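Local coordinates for protein ribokinase, putative (Burkholderia thailandensis, PDB 3B1N) that probably phosphorylates nucleosides at the expense of ATP, as a nucleoside kinase of the ribokinase (PfkB) family, and binds ADP together with the nucleoside analogue mizoribine, at residues P96-A101 with P119-Q124; G7-D12 with G68-V73. All blocks are in the same frame, centred on the assembly; numbering follows the deposited sequence.

Overall arrangement
Both contacts sit where the large mixed sheet of this Rossmann-like kinase gives way to the small four-stranded sheet that covers the nucleoside site, and their centres lie about 7 Å apart. Contact 2 is wholly buried: strands 3-6 and 64-71 part there, waters fill in for the lost ladder, and one segment carries three residues of the mizoribine pocket. Contact 1 is buried at Ala101 and Met122 but runs out to solvent at Tyr99, and a direct backbone bond joins its two loops. They interlock through Ala121 O and Thr69 OG1, probably hydrogen-bonded at 2.8 Å, and through Ala101 O and Tyr11 N, which brings strand 101-107 beside strand 10-16.

Contact 1. Residues P96-A101 with P119-Q124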
# COMPACT_ATOMS: atom_id res chain seq x y z
N PRO B 96 11.32 20.40 -16.92
CA PRO B 96 12.71 20.41 -16.44
C PRO B 96 12.81 20.31 -14.95
O PRO B 96 11.91 20.75 -14.23
CB PRO B 96 13.26 21.79 -16.90
CG PRO B 96 12.38 22.18 -17.96
CD PRO B 96 11.02 21.56 -17.77
N ASP B 97 13.88 19.65 -14.50
CA ASP B 97 14.23 19.61 -13.06
C ASP B 97 13.09 19.10 -12.18
O ASP B 97 12.90 19.52 -11.01
CB ASP B 97 14.71 21.01 -12.59
CG ASP B 97 15.36 20.97 -11.22
OD1 ASP B 97 15.03 21.84 -10.36
OD2 ASP B 97 16.17 20.04 -11.00
N THR B 98 12.34 18.14 -12.72
CA THR B 98 11.15 17.60 -12.04
C THR B 98 11.20 16.07 -12.13
O THR B 98 11.73 15.54 -13.13
CB THR B 98 9.85 18.13 -12.75
OG1 THR B 98 9.83 19.55 -12.65
CG2 THR B 98 8.57 17.63 -12.12
N TYR B 99 10.64 15.40 -11.13
CA TYR B 99 10.52 13.93 -11.18
C TYR B 99 9.20 13.56 -11.84
O TYR B 99 8.21 14.25 -11.66
CB TYR B 99 10.62 13.29 -9.79
CG TYR B 99 12.04 13.32 -9.23
CD1 TYR B 99 12.85 12.18 -9.33
CD2 TYR B 99 12.54 14.46 -8.60
CE1 TYR B 99 14.15 12.19 -8.78
CE2 TYR B 99 13.84 14.47 -8.09
CZ TYR B 99 14.61 13.34 -8.20
OH TYR B 99 15.88 13.34 -7.68
N SER B 100 9.19 12.42 -12.56
CA SER B 100 7.94 11.88 -13.04
C SER B 100 7.10 11.34 -11.90
O SER B 100 7.62 10.98 -10.83
CB SER B 100 8.21 10.76 -14.06
OG SER B 100 9.10 11.23 -15.06
N ALA B 101 5.79 11.22 -12.16
CA ALA B 101 4.86 10.55 -11.23
C ALA B 101 5.34 9.17 -10.84
O ALA B 101 5.89 8.43 -11.64
CB ALA B 101 3.46 10.44 -11.86
N PRO B 119 2.60 12.69 -7.25
CA PRO B 119 2.28 13.21 -8.57
C PRO B 119 3.46 13.69 -9.36
O PRO B 119 3.48 13.46 -10.57
CB PRO B 119 1.26 14.32 -8.32
CG PRO B 119 1.39 14.61 -6.86
CD PRO B 119 1.88 13.40 -6.19
N GLY B 120 4.43 14.37 -8.74
CA GLY B 120 5.52 14.91 -9.52
C GLY B 120 4.98 15.73 -10.69
O GLY B 120 4.06 16.56 -10.56
N ALA B 121 5.53 15.46 -11.86
CA ALA B 121 5.19 16.19 -13.08
C ALA B 121 3.71 16.11 -13.44
O ALA B 121 3.19 17.00 -14.12
CB ALA B 121 6.03 15.69 -14.23
N MET B 122 3.00 15.08 -12.98
CA MET B 122 1.59 15.02 -13.22
C MET B 122 0.79 16.21 -12.69
O MET B 122 -0.27 16.55 -13.23
CB MET B 122 1.03 13.68 -12.69
CG MET B 122 -0.46 13.46 -13.09
SD MET B 122 -1.24 12.05 -12.24
CE MET B 122 -1.74 12.78 -10.68
N MET B 123 1.33 16.88 -11.67
CA MET B 123 0.65 18.05 -11.08
C MET B 123 0.44 19.15 -12.11
O MET B 123 -0.47 19.98 -11.96
CB MET B 123 1.44 18.63 -9.91
CG MET B 123 1.57 17.74 -8.76
SD MET B 123 2.08 18.69 -7.28
CE MET B 123 2.32 20.36 -7.93
N GLN B 124 1.27 19.15 -13.16
CA GLN B 124 1.20 20.20 -14.22
C GLN B 124 0.54 19.69 -15.50
O GLN B 124 0.73 20.30 -16.55
CB GLN B 124 2.59 20.75 -14.58
CG GLN B 124 3.51 21.03 -13.37
CD GLN B 124 2.88 21.94 -12.37
OE1 GLN B 124 2.08 22.80 -12.71
NE2 GLN B 124 3.23 21.74 -11.08
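Tyr99 and Ala121 join the two loops through their backbones: Ala121 N donates to Tyr99 O over 2.9 Å, approaching nearly in line with the carbonyl (C=O...N angle 164°). Gly120 CA lies 3.5 Å from the same oxygen in a CA-H...O contact. Glycine suits this place: phi is positive (51°), and with no side chain CA can lie directly against Tyr99 O. Packing is closest on the inner side. The methyl of Ala101, small enough to fit against backbone, sits 3.3 Å from Pro119 O and touches Met122 CB at 4.1 Å. In the flexible Met122 chain CG is anti to the backbone N (chi1 -172°), and the rest runs on to touch Phe117, Ser8 and the bound mizoribine. Toward the outside, Thr98 turns its two branches to different tasks: CG2 packs on Ala121 CB at 3.8 Å, while OG1 bonds back to Pro96 O at 2.9 Å, from above that carbonyl's plane, within its own loop. Tyr99 is looser still; its ring leads away from the 119-124 loop, is largely exposed, and rests on Val73 and Asp74. Ser100 CB points away from that loop, and its OG is hydrogen-bonded to Asp74 OD1 and Gly71 N. Pro119 opens the turn, Met122 N returning to its O at 2.9 Å, and a 3-10 turn follows from Ala121, bringing Met122 to the nucleoside pocket at the edge of the small sheet of this ribokinase-family kinase.

Contact 2. Residues G7-D12 with G68-V73; sequences GSIAYD and GTLGAV. With MZR (5-hydroxy-1-(beta-D-ribofuranosyl)-1H-imidazole-4-carboxamide), chain F.
Gly7, just past the end of strand 3-6, and Gly68, within the neighbouring parallel strand 64-71, have CA atoms 5.9 Å apart, but beyond them the backbones splay and water replaces the direct ladder. This is the opening of the Rossmann-like sheet of the ribokinase fold, where the chain leaves strand 3-6 for strand 10-16 of the small sheet. One water accepts from Ile9 N and can donate to Thr69 O, though it has more acceptors in reach than protons; a second donates to both Ile9 O and Thr69 O, 2.7 Å from each. Ile9 fills the apolar side: CG2, anti to its backbone N, packs on Leu70 CD2 at 3.6 Å, the two branched side chains crossing at about a right angle, with Tyr78 and Val92 around them. Ile9 CD1 lies 3.7 Å from Gly68 CA, a closeness that the bare CA of glycine allows. On the other side of the 7-12 backbone Ser8, Ala10 and Asp12 face mizoribine. Ser8 OG, held between its backbone N and carbonyl carbon (chi1 59°), shares a 2.6 Å hydrogen bond with MZR O3 and also meets Cys49 N. The flat Asp12 carboxylate suits a ribose diol: O2' donates to OD1 at 2.7 Å and O3' to OD2 at 2.5 Å.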
# COMPACT_ATOMS: atom_id res chain seq x y z
N GLY B 7 -4.01 11.12 -19.67
CA GLY B 7 -4.00 10.50 -18.34
C GLY B 7 -2.59 10.52 -17.82
O GLY B 7 -1.66 11.05 -18.43
N SER B 8 -2.42 9.93 -16.63
CA SER B 8 -1.10 9.90 -16.00
C SER B 8 -0.08 9.10 -16.79
O SER B 8 -0.41 8.10 -17.46
CB SER B 8 -1.21 9.34 -14.59
OG SER B 8 -1.75 8.03 -14.63
N ILE B 9 1.19 9.48 -16.65
CA ILE B 9 2.31 8.70 -17.18
C ILE B 9 3.25 8.55 -15.99
O ILE B 9 3.66 9.58 -15.43
CB ILE B 9 3.04 9.43 -18.34
CG1 ILE B 9 2.03 9.80 -19.45
CG2 ILE B 9 4.08 8.45 -18.91
CD1 ILE B 9 2.65 10.68 -20.56
N ALA B 10 3.48 7.32 -15.55
CA ALA B 10 4.08 7.12 -14.20
C ALA B 10 4.93 5.91 -14.16
O ALA B 10 4.81 5.01 -14.99
CB ALA B 10 2.92 7.02 -13.14
N TYR B 11 5.82 5.88 -13.16
CA TYR B 11 6.54 4.65 -12.83
C TYR B 11 5.87 4.00 -11.64
O TYR B 11 5.60 4.66 -10.63
CB TYR B 11 7.99 5.03 -12.45
CG TYR B 11 8.77 5.53 -13.64
CD1 TYR B 11 9.02 4.71 -14.73
CD2 TYR B 11 9.20 6.85 -13.70
CE1 TYR B 11 9.75 5.17 -15.82
CE2 TYR B 11 9.92 7.34 -14.80
CZ TYR B 11 10.19 6.49 -15.85
OH TYR B 11 10.92 6.93 -16.94
N ASP B 12 5.61 2.70 -11.78
CA ASP B 12 4.88 1.94 -10.78
C ASP B 12 5.78 1.04 -9.96
O ASP B 12 6.61 0.34 -10.53
CB ASP B 12 3.81 1.05 -11.45
CG ASP B 12 2.68 1.83 -12.05
OD1 ASP B 12 2.49 3.02 -11.77
OD2 ASP B 12 1.90 1.18 -12.76
N GLY B 68 0.24 13.69 -21.76
CA GLY B 68 0.55 13.71 -20.32
C GLY B 68 1.87 14.38 -20.09
O GLY B 68 2.61 14.72 -21.05
N THR B 69 2.22 14.55 -18.81
CA THR B 69 3.48 15.16 -18.44
C THR B 69 4.41 14.19 -17.70
O THR B 69 3.93 13.39 -16.87
CB THR B 69 3.22 16.42 -17.53
OG1 THR B 69 2.22 16.08 -16.55
CG2 THR B 69 2.65 17.55 -18.37
N LEU B 70 5.69 14.26 -18.05
CA LEU B 70 6.81 13.53 -17.40
C LEU B 70 7.80 14.53 -16.80
O LEU B 70 7.74 15.74 -17.12
CB LEU B 70 7.57 12.65 -18.40
CG LEU B 70 6.81 11.36 -18.77
CD1 LEU B 70 7.56 10.77 -20.01
CD2 LEU B 70 6.82 10.40 -17.58
N GLY B 71 8.66 14.05 -15.91
CA GLY B 71 9.67 14.95 -15.28
C GLY B 71 11.04 14.65 -15.88
O GLY B 71 11.41 13.48 -15.97
N ALA B 72 11.79 15.67 -16.27
CA ALA B 72 13.09 15.46 -16.91
C ALA B 72 14.09 14.63 -16.15
O ALA B 72 14.96 13.99 -16.75
CB ALA B 72 13.73 16.81 -17.28
N VAL B 73 14.03 14.64 -14.82
CA VAL B 73 15.04 13.94 -14.06
C VAL B 73 15.05 12.47 -14.42
O VAL B 73 16.11 11.86 -14.46
CB VAL B 73 14.84 14.11 -12.53
CG1 VAL B 73 15.86 13.23 -11.69
CG2 VAL B 73 14.98 15.56 -12.16
N1 MZR F . -3.93 9.48 -10.61
O3 MZR F . -2.87 7.56 -12.33
C4 MZR F . -2.92 6.82 -11.13
C5 MZR F . -3.40 7.30 -9.86
C6 MZR F . -3.89 8.65 -9.58
O6 MZR F . -4.22 8.88 -8.40
N7 MZR F . -3.24 6.23 -9.04
C8 MZR F . -2.72 5.21 -9.76
N9 MZR F . -2.52 5.56 -11.06
C1' MZR F . -2.02 4.69 -12.15
C2' MZR F . -0.78 3.86 -11.87
O2' MZR F . 0.33 4.62 -12.32
C3' MZR F . -1.09 2.55 -12.64
O3' MZR F . -0.18 2.21 -13.70
C4' MZR F . -2.48 2.74 -13.18
O4' MZR F . -3.04 3.72 -12.32
C5' MZR F . -3.27 1.45 -13.10
O5' MZR F . -4.58 1.75 -13.67
O HOH W 1 -0.40 13.37 -17.28
O HOH W 2 4.89 11.92 -14.79
O HOH W 3 1.53 12.24 -15.71